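Benzoylformate Decarboxylase (Polynucleobacter necessarius, PDB 4K9Q) binds thiamine diphosphate and a magnesium ion and probably decarboxylates benzoylformate to benzaldehyde. Local coordinates at residues Gln149-Val154 with Val176-Gly181; Gln180-Asp185 with Leu311-Lys316; Leu202-Asp207 with Ala219-Leu224; Leu266-Gly271 with Thr291-Ser296; Ala272-Tyr277 with Ala305-Ser310. All coordinates share one frame; numbering follows the deposited sequence.

Interaction 1 of 5, residues Gln149-Val154 with Val176-Gly181; sequences QPQGPV and VSTRQG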
# COMPACT_ATOMS: atom_id res chain seq x y z
N GLN A 149 8.67 -17.02 14.33
CA GLN A 149 9.94 -16.50 13.83
C GLN A 149 9.81 -16.11 12.36
O GLN A 149 9.12 -16.80 11.60
CB GLN A 149 10.99 -17.60 13.99
CG GLN A 149 12.40 -17.12 14.14
CD GLN A 149 13.28 -18.17 14.77
OE1 GLN A 149 13.51 -19.23 14.19
NE2 GLN A 149 13.77 -17.89 15.98
N PRO A 150 10.43 -14.99 11.94
CA PRO A 150 11.17 -14.00 12.73
C PRO A 150 10.15 -13.12 13.45
O PRO A 150 9.23 -12.59 12.82
CB PRO A 150 11.91 -13.19 11.67
CG PRO A 150 11.03 -13.25 10.47
CD PRO A 150 10.38 -14.63 10.51
N GLN A 151 10.30 -12.98 14.77
CA GLN A 151 9.32 -12.24 15.54
C GLN A 151 9.29 -10.75 15.17
O GLN A 151 10.24 -10.21 14.60
CB GLN A 151 9.55 -12.45 17.04
CG GLN A 151 9.49 -13.92 17.46
CD GLN A 151 9.64 -14.11 18.96
OE1 GLN A 151 10.34 -13.34 19.62
NE2 GLN A 151 8.98 -15.14 19.50
N GLY A 152 8.17 -10.10 15.47
CA GLY A 152 8.02 -8.70 15.11
C GLY A 152 6.66 -8.15 15.44
O GLY A 152 5.76 -8.90 15.82
N PRO A 153 6.49 -6.82 15.33
CA PRO A 153 5.26 -6.18 15.77
C PRO A 153 4.11 -6.33 14.78
O PRO A 153 4.32 -6.48 13.58
CB PRO A 153 5.66 -4.70 15.89
CG PRO A 153 6.75 -4.54 14.89
CD PRO A 153 7.51 -5.85 14.90
N VAL A 154 2.90 -6.28 15.32
CA VAL A 154 1.67 -6.32 14.53
C VAL A 154 0.76 -5.18 14.98
O VAL A 154 0.95 -4.61 16.07
CB VAL A 154 0.94 -7.66 14.69
CG1 VAL A 154 1.80 -8.81 14.18
CG2 VAL A 154 0.59 -7.89 16.15
N VAL A 176 1.43 -21.50 19.34
CA VAL A 176 2.25 -21.54 18.13
C VAL A 176 3.69 -21.84 18.50
O VAL A 176 4.08 -21.77 19.66
CB VAL A 176 2.21 -20.19 17.37
CG1 VAL A 176 0.80 -19.86 16.92
CG2 VAL A 176 2.78 -19.05 18.25
N SER A 177 4.48 -22.20 17.49
CA SER A 177 5.92 -22.33 17.68
C SER A 177 6.53 -20.95 17.56
O SER A 177 6.00 -20.08 16.87
CB SER A 177 6.52 -23.27 16.62
OG SER A 177 6.32 -22.76 15.31
N THR A 178 7.67 -20.76 18.23
CA THR A 178 8.36 -19.48 18.20
C THR A 178 9.76 -19.61 17.62
O THR A 178 10.55 -18.65 17.63
CB THR A 178 8.48 -18.91 19.61
OG1 THR A 178 9.27 -19.80 20.41
CG2 THR A 178 7.09 -18.76 20.22
N ARG A 179 10.06 -20.81 17.11
CA ARG A 179 11.37 -21.11 16.54
C ARG A 179 11.20 -22.05 15.37
O ARG A 179 10.30 -22.90 15.37
CB ARG A 179 12.26 -21.85 17.55
CG ARG A 179 12.56 -21.11 18.84
CD ARG A 179 13.74 -21.75 19.55
NE ARG A 179 13.49 -23.14 19.94
CZ ARG A 179 14.36 -23.86 20.65
NH1 ARG A 179 14.08 -25.12 20.98
NH2 ARG A 179 15.50 -23.31 21.05
N GLN A 180 12.09 -21.91 14.39
CA GLN A 180 12.23 -22.90 13.33
C GLN A 180 13.69 -23.27 13.19
O GLN A 180 14.58 -22.42 13.35
CB GLN A 180 11.71 -22.37 12.01
CG GLN A 180 10.22 -22.29 11.94
CD GLN A 180 9.75 -22.25 10.52
OE1 GLN A 180 9.40 -21.19 10.01
NE2 GLN A 180 9.75 -23.41 9.86
N GLY A 181 13.93 -24.55 12.91
CA GLY A 181 15.27 -25.07 12.77
C GLY A 181 15.76 -25.08 11.34
O GLY A 181 15.04 -24.71 10.41
O HOH W 1 8.18 -19.40 11.79
O HOH W 2 7.85 -20.22 14.52
O HOH W 3 11.99 -16.25 17.83
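Gln149 OE1 accepts a nearly straight hydrogen bond from Gln180 N (3.0 Å, N-H...O angle 167°), the donor standing above the plane of the side-chain amide. The bond ties the loop that feeds strand 154-159 of the first parallel sheet to the connection that runs on to helix 184-196 of the central, Rossmann-like domain. With CG anti to the backbone N (chi1 -153°) and the chain extended beyond it, the Gln149 amide lies against the backbone of 178-180, OE1 3.7 Å from Arg179 CA. Its other end is held too: NE2 donates to a water 3.0 Å away and to Asp314 OD1. That same water donates to Thr178 O at 2.8 Å, bridging a carbonyl that NE2 does not bind directly. Gripped at both OE1 and NE2, the amide has its rotation fixed. An alanine here would probably cost Gln180 N and Asp314 OD1 this partner and the bridging water one of its anchors. A second water donates both to Gln149 O and, at 2.8 Å, to Gln180 OE1, so Gln180 is engaged through backbone and side chain alike. The guanidinium of Arg179 forms salt bridges with Asp183 and Asp185 of the second subunit, which places this junction at the subunit interface. Pro150 follows Gln149 through a cis peptide bond. Beyond it the extended side chain of Gln151, whose NE2 donates to Met147 O, crosses Thr178 with NE2 3.8 Å from Thr178 CB.

Interaction 2 of 5, residues Gln180-Asp185 with Leu311-Lys316; sequences QGPDPD and LVSDSK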
# COMPACT_ATOMS: atom_id res chain seq x y z
N GLN A 180 12.09 -21.91 14.39
CA GLN A 180 12.23 -22.90 13.33
C GLN A 180 13.69 -23.27 13.19
O GLN A 180 14.58 -22.42 13.35
CB GLN A 180 11.71 -22.37 12.01
CG GLN A 180 10.22 -22.29 11.94
CD GLN A 180 9.75 -22.25 10.52
OE1 GLN A 180 9.40 -21.19 10.01
NE2 GLN A 180 9.75 -23.41 9.86
N GLY A 181 13.93 -24.55 12.91
CA GLY A 181 15.27 -25.07 12.77
C GLY A 181 15.76 -25.08 11.34
O GLY A 181 15.04 -24.71 10.41
N PRO A 182 17.01 -25.50 11.16
CA PRO A 182 17.69 -25.46 9.86
C PRO A 182 17.37 -26.70 9.04
O PRO A 182 17.04 -27.74 9.60
CB PRO A 182 19.16 -25.50 10.25
CG PRO A 182 19.18 -26.33 11.50
CD PRO A 182 17.88 -26.01 12.23
N ASP A 183 17.48 -26.59 7.72
CA ASP A 183 17.45 -27.76 6.85
C ASP A 183 18.67 -28.61 7.21
O ASP A 183 19.81 -28.15 7.10
CB ASP A 183 17.51 -27.30 5.39
CG ASP A 183 17.37 -28.44 4.41
OD1 ASP A 183 17.66 -29.60 4.77
OD2 ASP A 183 16.98 -28.17 3.25
N PRO A 184 18.45 -29.86 7.66
CA PRO A 184 19.58 -30.74 8.00
C PRO A 184 20.59 -30.90 6.85
O PRO A 184 21.79 -31.01 7.13
CB PRO A 184 18.91 -32.08 8.32
CG PRO A 184 17.50 -31.96 7.82
CD PRO A 184 17.15 -30.51 7.93
N ASP A 185 20.13 -30.90 5.60
CA ASP A 185 21.04 -30.98 4.45
C ASP A 185 21.97 -29.77 4.40
O ASP A 185 23.13 -29.88 3.98
CB ASP A 185 20.27 -31.05 3.13
CG ASP A 185 19.53 -32.37 2.95
OD1 ASP A 185 19.90 -33.35 3.62
OD2 ASP A 185 18.59 -32.41 2.13
N LEU A 311 21.48 -20.06 5.05
CA LEU A 311 20.31 -20.85 5.43
C LEU A 311 19.51 -20.08 6.48
O LEU A 311 20.06 -19.24 7.21
CB LEU A 311 20.71 -22.24 5.94
CG LEU A 311 21.53 -22.37 7.22
CD1 LEU A 311 20.65 -22.28 8.46
CD2 LEU A 311 22.28 -23.70 7.24
N VAL A 312 18.20 -20.36 6.55
CA VAL A 312 17.35 -19.73 7.56
C VAL A 312 17.19 -20.67 8.74
O VAL A 312 16.81 -21.84 8.58
CB VAL A 312 15.96 -19.35 6.99
CG1 VAL A 312 15.19 -18.49 8.00
CG2 VAL A 312 16.11 -18.62 5.67
N SER A 313 17.48 -20.17 9.94
CA SER A 313 17.37 -20.96 11.15
C SER A 313 17.47 -20.09 12.39
O SER A 313 18.20 -19.09 12.41
CB SER A 313 18.50 -22.00 11.21
OG SER A 313 18.42 -22.76 12.40
N ASP A 314 16.75 -20.49 13.43
CA ASP A 314 17.02 -20.01 14.78
C ASP A 314 18.51 -20.23 15.08
O ASP A 314 19.06 -21.28 14.76
CB ASP A 314 16.18 -20.78 15.79
CG ASP A 314 16.38 -20.30 17.21
OD1 ASP A 314 15.70 -19.33 17.60
OD2 ASP A 314 17.22 -20.89 17.93
N SER A 315 19.16 -19.24 15.68
CA SER A 315 20.59 -19.35 15.94
C SER A 315 20.93 -20.50 16.88
O SER A 315 21.90 -21.23 16.67
CB SER A 315 21.13 -18.05 16.53
OG SER A 315 21.46 -17.14 15.50
N LYS A 316 20.13 -20.66 17.93
CA LYS A 316 20.39 -21.71 18.90
C LYS A 316 20.28 -23.09 18.25
O LYS A 316 21.16 -23.94 18.40
CB LYS A 316 19.46 -21.60 20.11
CG LYS A 316 19.92 -22.45 21.28
CD LYS A 316 19.06 -22.24 22.51
CE LYS A 316 19.59 -23.09 23.66
NZ LYS A 316 18.68 -23.05 24.84
O HOH W 4 17.19 -23.93 6.70
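Pro182 lays its ring against the side chain of Ser313, ring CB meeting Ser313 CB at 3.7 Å and ring CD meeting Ser313 OG at 3.3 Å. The proline nitrogen also faces this hydroxyl but has no hydrogen to share with it. Instead Ser313 OG, anti to its own backbone N (chi1 179°), donates to Asp314 O at 2.9 Å, bracing the turn just before helix 315-323. An alanine at Ser313 would probably leave Asp314 O without this donor and open a gap beside CD of Pro182. On the ring's CB, Leu311 CD1 adds an apolar touch at 4.0 Å. The two segments are pinned by Asp314 N, which donates to Gln180 O at 2.9 Å, almost straight and nearly along the C=O axis. Farther on, a water accepts from Asp183 N and donates to Val312 O at 2.8 Å, a second backbone link between the segments. Asp314 OD2 caps Leu317 N, while OD1 has Gln149 as its partner. Asp183 likewise caps its helix, OD1 taking Asp185 N from above the carboxylate plane. Through Gln180-Pro182 and Leu311-Asp314 the approaches to two N-capped helices, 184-196 and 315-323, are thus joined beside edge strand 309-312 of the Rossmann-like central sheet, where Gly181 pairs in an antiparallel ladder with a strand of the second subunit.

Interaction 3 of 5, residues Leu202-Asp207 with Ala219-Leu224; sequences LIYGSD and AFAERL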
# COMPACT_ATOMS: atom_id res chain seq x y z
N LEU A 202 34.69 -16.30 12.61
CA LEU A 202 33.29 -16.25 13.00
C LEU A 202 32.82 -14.81 13.21
O LEU A 202 33.53 -14.01 13.82
CB LEU A 202 33.06 -17.06 14.27
CG LEU A 202 33.25 -18.57 14.18
CD1 LEU A 202 33.22 -19.18 15.57
CD2 LEU A 202 32.15 -19.16 13.33
N ILE A 203 31.65 -14.49 12.68
CA ILE A 203 31.01 -13.20 12.93
C ILE A 203 29.65 -13.49 13.55
O ILE A 203 28.82 -14.15 12.93
CB ILE A 203 30.84 -12.38 11.65
CG1 ILE A 203 32.20 -12.11 11.01
CG2 ILE A 203 30.09 -11.06 11.94
CD1 ILE A 203 32.12 -11.37 9.69
N TYR A 204 29.44 -13.03 14.77
CA TYR A 204 28.19 -13.31 15.50
C TYR A 204 27.31 -12.06 15.58
O TYR A 204 27.80 -10.96 15.85
CB TYR A 204 28.48 -13.78 16.92
CG TYR A 204 28.94 -15.22 17.08
CD1 TYR A 204 29.17 -16.03 15.98
CD2 TYR A 204 29.13 -15.76 18.35
CE1 TYR A 204 29.59 -17.36 16.14
CE2 TYR A 204 29.54 -17.07 18.52
CZ TYR A 204 29.77 -17.86 17.41
OH TYR A 204 30.18 -19.16 17.61
N GLY A 205 26.01 -12.24 15.36
CA GLY A 205 25.05 -11.17 15.50
C GLY A 205 24.01 -11.45 16.57
O GLY A 205 24.03 -12.49 17.23
N SER A 206 23.08 -10.51 16.71
CA SER A 206 22.20 -10.51 17.88
C SER A 206 21.06 -11.53 17.92
O SER A 206 20.38 -11.62 18.93
CB SER A 206 21.67 -9.10 18.12
OG SER A 206 22.78 -8.24 18.35
N ASP A 207 20.87 -12.31 16.85
CA ASP A 207 19.91 -13.42 16.93
C ASP A 207 20.34 -14.34 18.07
O ASP A 207 19.51 -14.97 18.74
CB ASP A 207 19.87 -14.25 15.63
CG ASP A 207 19.23 -13.51 14.46
OD1 ASP A 207 18.76 -12.36 14.62
OD2 ASP A 207 19.21 -14.12 13.36
N ALA A 219 30.52 -22.50 22.84
CA ALA A 219 30.91 -23.87 22.52
C ALA A 219 31.38 -24.01 21.08
O ALA A 219 32.41 -24.64 20.81
CB ALA A 219 29.76 -24.84 22.81
N PHE A 220 30.64 -23.42 20.15
CA PHE A 220 30.96 -23.49 18.73
C PHE A 220 32.32 -22.85 18.44
O PHE A 220 33.16 -23.43 17.76
CB PHE A 220 29.86 -22.80 17.91
CG PHE A 220 29.91 -23.12 16.44
CD1 PHE A 220 29.58 -24.39 15.99
CD2 PHE A 220 30.27 -22.16 15.52
CE1 PHE A 220 29.62 -24.70 14.63
CE2 PHE A 220 30.31 -22.45 14.15
CZ PHE A 220 29.99 -23.72 13.71
N ALA A 221 32.53 -21.65 18.97
CA ALA A 221 33.78 -20.92 18.74
C ALA A 221 34.98 -21.67 19.32
O ALA A 221 36.05 -21.71 18.72
CB ALA A 221 33.69 -19.53 19.36
N GLU A 222 34.79 -22.26 20.50
CA GLU A 222 35.87 -22.97 21.18
C GLU A 222 36.18 -24.28 20.45
O GLU A 222 37.32 -24.74 20.43
CB GLU A 222 35.52 -23.22 22.65
CG GLU A 222 35.57 -21.94 23.49
CD GLU A 222 35.23 -22.15 24.96
OE1 GLU A 222 34.75 -23.24 25.31
OE2 GLU A 222 35.44 -21.22 25.76
N ARG A 223 35.16 -24.87 19.84
CA ARG A 223 35.34 -26.08 19.03
C ARG A 223 36.24 -25.79 17.83
O ARG A 223 37.07 -26.63 17.45
CB ARG A 223 33.97 -26.59 18.56
CG ARG A 223 34.02 -27.93 17.82
CD ARG A 223 34.39 -29.05 18.77
NE ARG A 223 33.38 -29.24 19.81
CZ ARG A 223 32.36 -30.08 19.70
NH1 ARG A 223 32.21 -30.79 18.60
NH2 ARG A 223 31.48 -30.20 20.69
N LEU A 224 36.09 -24.62 17.24
CA LEU A 224 36.89 -24.23 16.07
C LEU A 224 38.17 -23.49 16.43
O LEU A 224 39.06 -23.36 15.59
CB LEU A 224 36.07 -23.36 15.13
CG LEU A 224 34.90 -24.00 14.42
CD1 LEU A 224 34.12 -22.94 13.66
CD2 LEU A 224 35.40 -25.09 13.49
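In the beta-alpha-beta crossover that joins neighbouring parallel strands 201-204 and 228-230 of the Rossmann-like central domain, helix 214-224 packs back on the strand that leads into it. Segment axes of 202-204 and 219-224 run nearly antiparallel (171°), 10.7 Å apart at their closest, and the space between is filled by side chains. Leu202 divides its two methyls over the helix surface. CD1 sits on Ala221, 3.7 Å from Ala221 CA, where the small residue lets the leucine close in on the helix backbone. CD2 approaches the Phe220 ring at its edge, 3.9 Å from Phe220 CE2, and looser contact with Leu224 CD1 follows at 4.3 Å. Val268 of strand 266-270 and Val228 flank Leu202, and Leu319 and Ala322 of helix 315-323 pack on Phe220. Tyr204 adds the polar element: its hydroxyl is hydrogen-bonded to Gly217 O, one turn before Ala221 in the helix, which satisfies it within this buried layer. There Tyr204 OH lies 3.9 Å from Ala221 CB and, near the plane of the Phe220 ring, 3.7 Å from Phe220 CD2.

Interaction 4 of 5, residues Leu266-Gly271 with Thr291-Ser296; sequences LIVVIG and TLLQVS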
# COMPACT_ATOMS: atom_id res chain seq x y z
N LEU A 266 37.41 -18.76 5.12
CA LEU A 266 35.97 -18.96 5.26
C LEU A 266 35.42 -17.99 6.30
O LEU A 266 35.91 -17.95 7.43
CB LEU A 266 35.66 -20.41 5.65
CG LEU A 266 34.18 -20.77 5.80
CD1 LEU A 266 33.47 -20.61 4.47
CD2 LEU A 266 34.02 -22.18 6.34
N ILE A 267 34.41 -17.22 5.92
CA ILE A 267 33.76 -16.29 6.86
C ILE A 267 32.41 -16.88 7.26
O ILE A 267 31.56 -17.12 6.41
CB ILE A 267 33.56 -14.89 6.25
CG1 ILE A 267 34.85 -14.37 5.62
CG2 ILE A 267 33.02 -13.91 7.29
CD1 ILE A 267 36.03 -14.38 6.55
N VAL A 268 32.23 -17.15 8.55
CA VAL A 268 31.01 -17.79 9.04
C VAL A 268 30.19 -16.80 9.88
O VAL A 268 30.57 -16.47 11.01
CB VAL A 268 31.34 -19.04 9.87
CG1 VAL A 268 30.05 -19.75 10.30
CG2 VAL A 268 32.21 -20.00 9.06
N VAL A 269 29.08 -16.33 9.32
CA VAL A 269 28.24 -15.34 10.00
C VAL A 269 27.02 -16.00 10.61
O VAL A 269 26.20 -16.58 9.89
CB VAL A 269 27.77 -14.26 9.00
CG1 VAL A 269 27.00 -13.16 9.73
CG2 VAL A 269 28.97 -13.68 8.23
N ILE A 270 26.88 -15.93 11.93
CA ILE A 270 25.75 -16.55 12.61
C ILE A 270 24.88 -15.51 13.31
O ILE A 270 25.33 -14.82 14.22
CB ILE A 270 26.23 -17.62 13.62
CG1 ILE A 270 27.06 -18.69 12.90
CG2 ILE A 270 25.04 -18.28 14.31
CD1 ILE A 270 27.59 -19.76 13.82
N GLY A 271 23.62 -15.39 12.87
CA GLY A 271 22.64 -14.56 13.56
C GLY A 271 22.70 -13.07 13.24
O GLY A 271 22.34 -12.22 14.07
N THR A 291 35.22 -17.15 1.00
CA THR A 291 33.80 -17.38 0.74
C THR A 291 33.09 -17.22 2.07
O THR A 291 33.74 -17.19 3.12
CB THR A 291 33.51 -18.78 0.16
OG1 THR A 291 33.82 -19.78 1.14
CG2 THR A 291 34.33 -19.01 -1.11
N LEU A 292 31.77 -17.09 2.04
CA LEU A 292 31.01 -16.78 3.25
C LEU A 292 29.80 -17.69 3.44
O LEU A 292 29.11 -18.04 2.48
CB LEU A 292 30.58 -15.31 3.22
CG LEU A 292 29.75 -14.75 4.39
CD1 LEU A 292 30.07 -13.26 4.64
CD2 LEU A 292 28.27 -14.95 4.12
N LEU A 293 29.55 -18.06 4.70
CA LEU A 293 28.31 -18.74 5.08
C LEU A 293 27.52 -17.80 5.97
O LEU A 293 28.11 -17.07 6.77
CB LEU A 293 28.61 -20.03 5.86
CG LEU A 293 29.54 -21.02 5.17
CD1 LEU A 293 29.83 -22.20 6.08
CD2 LEU A 293 28.93 -21.49 3.87
N GLN A 294 26.19 -17.82 5.84
CA GLN A 294 25.30 -16.99 6.67
C GLN A 294 24.16 -17.82 7.27
O GLN A 294 23.53 -18.59 6.56
CB GLN A 294 24.69 -15.86 5.84
CG GLN A 294 23.80 -14.92 6.67
CD GLN A 294 23.01 -13.93 5.83
OE1 GLN A 294 22.95 -14.04 4.61
NE2 GLN A 294 22.43 -12.93 6.49
N VAL A 295 23.89 -17.64 8.56
CA VAL A 295 22.69 -18.17 9.20
C VAL A 295 21.93 -16.99 9.80
O VAL A 295 22.53 -16.18 10.51
CB VAL A 295 23.05 -19.14 10.36
CG1 VAL A 295 21.80 -19.51 11.18
CG2 VAL A 295 23.75 -20.38 9.83
N SER A 296 20.65 -16.86 9.47
CA SER A 296 19.80 -15.84 10.08
C SER A 296 18.45 -16.48 10.35
O SER A 296 18.05 -17.40 9.64
CB SER A 296 19.63 -14.63 9.16
OG SER A 296 18.69 -13.70 9.70
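Strands 266-270 and 291-296 run parallel in register, their axes 14° apart in direction and 4.7 Å apart at closest approach. Ile267 and Val269 each use both N-H and C=O toward the partner strand. Ile267 N donates to Thr291 O and Leu293 N to Ile267 O, the latter at 2.8 Å; Val269 then repeats the pattern with Leu293 O and Val295 N. Gly271 N closes the ladder on Val295 O at 2.7 Å, at the point where its positive phi (82°), easy for glycine, turns the chain out of the sheet. Leu292 CA adds a CA-H...O contact to Ile267 O. On the face of Ile267 and Val269, Leu292 reaches across: CG is anti to the backbone N (chi1 180°), and CD1 beyond it meets Val269 CG2 at 3.8 Å and Ile267 CG2 at 4.0 Å. On the other face Leu266 CD1 lies 3.4 Å from Thr291 OG1 and 4.0 Å from Leu293 CG; that hydroxyl is hydrogen-bonded to Arg193. Strand 201-204 flanks 266-270 and strand 309-312 flanks 291-296, which makes this pair part of the interior of the Rossmann-like parallel sheet. Helix 184-196 covers Leu266 and Leu293, helix 315-323 covers Ile270 and Val295, and on the opposite face Phe275 lies on Leu292 while Val274 lies on Gln294.

Interaction 5 of 5, residues Ala272-Tyr277 with Ala305-Ser310; sequences APVFRY and AVVGDS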
# COMPACT_ATOMS: atom_id res chain seq x y z
N ALA A 272 23.13 -12.75 12.03
CA ALA A 272 23.32 -11.37 11.62
C ALA A 272 22.99 -11.15 10.15
O ALA A 272 23.10 -12.07 9.34
CB ALA A 272 24.77 -10.96 11.85
N PRO A 273 22.62 -9.91 9.81
CA PRO A 273 22.61 -9.47 8.41
C PRO A 273 24.01 -9.57 7.81
O PRO A 273 25.02 -9.51 8.53
CB PRO A 273 22.22 -7.99 8.50
CG PRO A 273 21.64 -7.80 9.87
CD PRO A 273 22.31 -8.81 10.74
N VAL A 274 24.07 -9.69 6.50
CA VAL A 274 25.35 -9.65 5.80
C VAL A 274 25.27 -8.53 4.76
O VAL A 274 24.77 -8.75 3.66
CB VAL A 274 25.65 -11.02 5.12
CG1 VAL A 274 26.84 -10.92 4.16
CG2 VAL A 274 25.93 -12.08 6.17
N PHE A 275 25.70 -7.32 5.12
CA PHE A 275 26.06 -6.90 6.47
C PHE A 275 25.35 -5.58 6.77
O PHE A 275 24.93 -4.88 5.84
CB PHE A 275 27.57 -6.62 6.57
CG PHE A 275 28.42 -7.85 6.65
CD1 PHE A 275 28.41 -8.64 7.79
CD2 PHE A 275 29.25 -8.20 5.59
CE1 PHE A 275 29.21 -9.77 7.88
CE2 PHE A 275 30.06 -9.33 5.67
CZ PHE A 275 30.03 -10.11 6.81
N ARG A 276 25.27 -5.23 8.05
CA ARG A 276 24.62 -3.99 8.46
C ARG A 276 25.60 -2.82 8.33
O ARG A 276 26.09 -2.27 9.32
CB ARG A 276 24.06 -4.12 9.88
CG ARG A 276 23.23 -2.94 10.34
CD ARG A 276 22.60 -3.24 11.67
NE ARG A 276 21.49 -4.19 11.52
CZ ARG A 276 20.98 -4.89 12.53
NH1 ARG A 276 21.49 -4.76 13.75
NH2 ARG A 276 19.97 -5.72 12.31
N TYR A 277 25.88 -2.46 7.08
CA TYR A 277 26.78 -1.35 6.79
C TYR A 277 26.12 -0.01 7.10
O TYR A 277 24.90 0.08 7.21
CB TYR A 277 27.16 -1.37 5.31
CG TYR A 277 27.91 -2.59 4.83
CD1 TYR A 277 29.15 -2.92 5.36
CD2 TYR A 277 27.40 -3.37 3.79
CE1 TYR A 277 29.85 -4.03 4.87
CE2 TYR A 277 28.10 -4.47 3.30
CZ TYR A 277 29.33 -4.79 3.85
OH TYR A 277 30.03 -5.87 3.36
N ALA A 305 21.30 -10.49 1.40
CA ALA A 305 22.73 -10.51 1.72
C ALA A 305 23.59 -10.07 0.53
O ALA A 305 23.24 -10.33 -0.62
CB ALA A 305 23.15 -11.91 2.20
N VAL A 306 24.73 -9.44 0.80
CA VAL A 306 25.59 -8.97 -0.29
C VAL A 306 26.39 -10.11 -0.92
O VAL A 306 26.83 -10.02 -2.07
CB VAL A 306 26.54 -7.85 0.17
CG1 VAL A 306 25.77 -6.57 0.51
CG2 VAL A 306 27.36 -8.30 1.38
N VAL A 307 26.57 -11.19 -0.17
CA VAL A 307 27.43 -12.29 -0.60
C VAL A 307 27.09 -13.54 0.20
O VAL A 307 26.55 -13.45 1.30
CB VAL A 307 28.92 -11.93 -0.37
CG1 VAL A 307 29.25 -11.93 1.12
CG2 VAL A 307 29.84 -12.88 -1.13
N GLY A 308 27.41 -14.71 -0.37
CA GLY A 308 27.48 -15.92 0.44
C GLY A 308 26.44 -16.99 0.20
O GLY A 308 25.49 -16.82 -0.57
N ASP A 309 26.64 -18.12 0.87
CA ASP A 309 25.64 -19.19 0.92
C ASP A 309 24.95 -19.13 2.28
O ASP A 309 25.61 -19.12 3.33
CB ASP A 309 26.31 -20.55 0.73
CG ASP A 309 27.11 -20.63 -0.56
OD1 ASP A 309 26.54 -20.36 -1.64
OD2 ASP A 309 28.32 -20.93 -0.49
N SER A 310 23.63 -19.07 2.27
CA SER A 310 22.87 -18.87 3.50
C SER A 310 21.90 -20.00 3.79
O SER A 310 21.54 -20.79 2.92
CB SER A 310 22.09 -17.56 3.41
OG SER A 310 21.16 -17.60 2.34
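Val274 carries the contact, in the loop that leaves strand 266-270 at the C-terminal ends of the strands of the Rossmann-like sheet and meets the chain running from helix 299-303 into edge strand 309-312. Its carbonyl is gripped twice: Val306 N donates to Val274 O at 2.9 Å, the donor tilted 23° from the carbonyl plane, and Ala305 CA makes a CA-H...O contact with the same oxygen at 3.3 Å. Val274 CB faces Ala305 CB at 3.9 Å. Its CG1, anti to the backbone N (chi1 169°), touches two valines, 3.9 Å from Val306 CG2 and 4.0 Å from Val307 CG1. This methyl also stands 3.8 Å above one face of the next ring, Phe275, toward the rim. The peptide bond between Val274 and Phe275 is cis. Arg276 is the centre of an inverse gamma turn, closed by a weak bond from Tyr277 N to Phe275 O, and its side chain leaves for a salt bridge with Glu235. Beyond the turn Tyr277 comes back, one face of its ring on Phe275 CB. The third subunit reaches this end, with Met103 of that chain on Tyr277 and its Asn106 on Val306. Val306 CG1 closes the contact at the edge of the Tyr277 ring, near its plane and 4.2 Å from Tyr277 CE2.

Overall arrangement
Interactions 3 and 4 form the buried heart of the central Rossmann-like sheet, touching through the paired strands 201-204 and 266-270: the first is apolar helix-on-strand packing, the second a backbone ladder. Interaction 5, its centre 8 Å from that of interaction 4, joins the loop after strand 266-270 to the chain entering strand 309-312, with one backbone bond among aliphatic side chains. Interaction 2 is buried as well and holds strand 309-312, which interaction 5 leads into. Interaction 1, a surface contact, is the most watery and polar; it shares Gln180 and Gly181 with interaction 2, and Gln149 binds Asp314 between them. Interactions 1, 2 and 5 also reach the second subunit, whereas 3 and 4 lie within one chain.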